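Local structure of protein Niban 2 (Homo sapiens, 7CTP) at residues F171-M174 / E178-K181. The protein may play a role in suppressing apoptosis and may promote melanoma cell invasion in vitro, and contains a PH domain, which lies within this part of the protein. Residues are numbered along the deposited sequence; the frame is centred on the assembly and turned at random.
Sequences FCMM and EQDK
Met173, on strand 169-173, packs against the first turn of helix 176-194, where it meets Glu178 and Gln179. Its CB points at the helix and lies 3.8 Å from CB of Glu178. The same Met173 CB is 3.9 Å from the backbone N of Gln179. CG of Met173 touches the same two residues, 4.0 Å from both Gln179 N and Glu178 CB. The chain then bends at chi2 (82°). This turn brings SD beside the helix backbone, 4.1 Å from CA of Gln179. CE continues beyond the sulfur and lies farther from Gln179 CA than SD does. The contact is thus van der Waals packing, and no hydrogen bond joins the two segments.

Glu178 crosses Met173 at a slant and is extended beyond CG. Its carboxylate ends near the backbone of Met174. OE2 comes 3.6 Å from the backbone N of Met174, too far for a hydrogen bond. It also lies 4.0 Å from CB of Met174. Gln179 adds mainly its backbone and the start of its side chain. Its amide leads away, and NE2 donates a hydrogen bond to the carbonyl O of Pro158.

The contact spans the tight connection between the last strand and the C-terminal helix of the PH domain. Thr175 OG1 takes a hydrogen bond from Glu178 N near the start of helix 176-194. Strand 169-173 runs antiparallel between strands 70-77 and 157-162. Met173 is buried between helix and sheet, where it also touches Leu74 and Leu159 on those two neighbouring strands.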
ATOM      1  N   PHE A 171     -12.589 -18.194 -10.196  1.00 24.84           N
ATOM      2  CA  PHE A 171     -12.228 -18.401 -11.590  1.00 20.61           C
ATOM      3  C   PHE A 171     -11.565 -19.763 -11.743  1.00 23.65           C
ATOM      4  O   PHE A 171     -11.042 -20.329 -10.783  1.00 25.11           O
ATOM      5  CB  PHE A 171     -11.251 -17.330 -12.087  1.00 22.88           C
ATOM      6  CG  PHE A 171     -11.727 -15.918 -11.889  1.00 22.92           C
ATOM      7  CD1 PHE A 171     -12.745 -15.404 -12.670  1.00 29.66           C
ATOM      8  CD2 PHE A 171     -11.136 -15.102 -10.939  1.00 22.77           C
ATOM      9  CE1 PHE A 171     -13.175 -14.089 -12.497  1.00 32.10           C
ATOM     10  CE2 PHE A 171     -11.560 -13.801 -10.758  1.00 30.22           C
ATOM     11  CZ  PHE A 171     -12.580 -13.292 -11.538  1.00 28.79           C
ATOM     12  N   CYS A 172     -11.566 -20.292 -12.964  1.00 28.12           N
ATOM     13  CA  CYS A 172     -10.627 -21.367 -13.257  1.00 25.28           C
ATOM     14  C   CYS A 172     -10.175 -21.243 -14.707  1.00 29.29           C
ATOM     15  O   CYS A 172     -10.804 -20.569 -15.533  1.00 26.95           O
ATOM     16  CB  CYS A 172     -11.202 -22.764 -12.924  1.00 32.53           C
ATOM     17  SG  CYS A 172     -12.546 -23.329 -13.912  1.00 34.64           S
ATOM     18  N   MET A 173      -9.026 -21.848 -14.976  1.00 27.50           N
ATOM     19  CA  MET A 173      -8.381 -21.810 -16.276  1.00 33.09           C
ATOM     20  C   MET A 173      -8.186 -23.232 -16.783  1.00 33.11           C
ATOM     21  O   MET A 173      -8.237 -24.205 -16.026  1.00 33.13           O
ATOM     22  CB  MET A 173      -7.025 -21.096 -16.213  1.00 28.56           C
ATOM     23  CG  MET A 173      -7.111 -19.617 -15.877  1.00 35.67           C
ATOM     24  SD  MET A 173      -7.268 -19.373 -14.093  1.00 36.61           S
ATOM     25  CE  MET A 173      -7.721 -17.649 -14.015  1.00 41.79           C
ATOM     26  N   MET A 174      -7.937 -23.327 -18.082  1.00 41.16           N
ATOM     27  CA  MET A 174      -7.876 -24.628 -18.724  1.00 47.96           C
ATOM     28  C   MET A 174      -6.521 -25.298 -18.539  1.00 39.05           C
ATOM     29  O   MET A 174      -6.439 -26.531 -18.506  1.00 42.08           O
ATOM     30  CB  MET A 174      -8.194 -24.463 -20.204  1.00 50.90           C
ATOM     31  CG  MET A 174      -8.553 -25.729 -20.865  1.00 53.38           C
ATOM     32  SD  MET A 174      -9.866 -25.472 -22.049  1.00 51.47           S
ATOM     33  CE  MET A 174      -9.575 -23.831 -22.614  1.00 58.32           C
ATOM     34  N   GLU A 178      -2.078 -20.990 -18.226  1.00 35.88           N
ATOM     35  CA  GLU A 178      -2.994 -19.860 -18.111  1.00 31.83           C
ATOM     36  C   GLU A 178      -3.150 -19.439 -16.653  1.00 37.80           C
ATOM     37  O   GLU A 178      -3.182 -18.241 -16.348  1.00 35.74           O
ATOM     38  CB  GLU A 178      -4.343 -20.216 -18.738  1.00 31.60           C
ATOM     39  CG  GLU A 178      -4.311 -20.292 -20.269  1.00 42.98           C
ATOM     40  CD  GLU A 178      -5.683 -20.523 -20.886  1.00 59.92           C
ATOM     41  OE1 GLU A 178      -5.787 -20.507 -22.132  1.00 67.81           O
ATOM     42  OE2 GLU A 178      -6.657 -20.721 -20.131  1.00 62.31           O
ATOM     43  N   GLN A 179      -3.220 -20.421 -15.745  1.00 31.36           N
ATOM     44  CA  GLN A 179      -3.285 -20.156 -14.307  1.00 31.84           C
ATOM     45  C   GLN A 179      -2.096 -19.319 -13.846  1.00 36.40           C
ATOM     46  O   GLN A 179      -2.262 -18.315 -13.138  1.00 29.81           O
ATOM     47  CB  GLN A 179      -3.341 -21.486 -13.547  1.00 32.61           C
ATOM     48  CG  GLN A 179      -3.797 -21.402 -12.097  1.00 28.04           C
ATOM     49  CD  GLN A 179      -3.509 -22.676 -11.323  1.00 33.98           C
ATOM     50  OE1 GLN A 179      -2.536 -23.382 -11.607  1.00 37.08           O
ATOM     51  NE2 GLN A 179      -4.352 -22.980 -10.343  1.00 27.57           N
ATOM     52  N   ASP A 180      -0.885 -19.708 -14.262  1.00 28.55           N
ATOM     53  CA  ASP A 180       0.324 -18.999 -13.848  1.00 31.16           C
ATOM     54  C   ASP A 180       0.337 -17.575 -14.375  1.00 28.60           C
ATOM     55  O   ASP A 180       0.781 -16.653 -13.681  1.00 34.38           O
ATOM     56  CB  ASP A 180       1.571 -19.740 -14.338  1.00 34.34           C
ATOM     57  CG  ASP A 180       1.822 -21.035 -13.593  1.00 45.36           C
ATOM     58  OD1 ASP A 180       1.197 -21.257 -12.535  1.00 45.19           O
ATOM     59  OD2 ASP A 180       2.646 -21.839 -14.077  1.00 45.07           O
ATOM     60  N   LYS A 181      -0.124 -17.381 -15.610  1.00 30.62           N
ATOM     61  CA  LYS A 181      -0.139 -16.046 -16.198  1.00 31.63           C
ATOM     62  C   LYS A 181      -1.138 -15.155 -15.477  1.00 32.64           C
ATOM     63  O   LYS A 181      -0.827 -14.017 -15.108  1.00 29.90           O
ATOM     64  CB  LYS A 181      -0.480 -16.132 -17.686  1.00 34.51           C
ATOM     65  CG  LYS A 181      -0.471 -14.792 -18.414  1.00 35.75           C
ATOM     66  CD  LYS A 181       0.817 -14.028 -18.169  1.00 43.95           C
ATOM     67  CE  LYS A 181       1.115 -13.074 -19.322  1.00 60.15           C
ATOM     68  NZ  LYS A 181       2.585 -12.942 -19.542  1.00 55.47           N
TER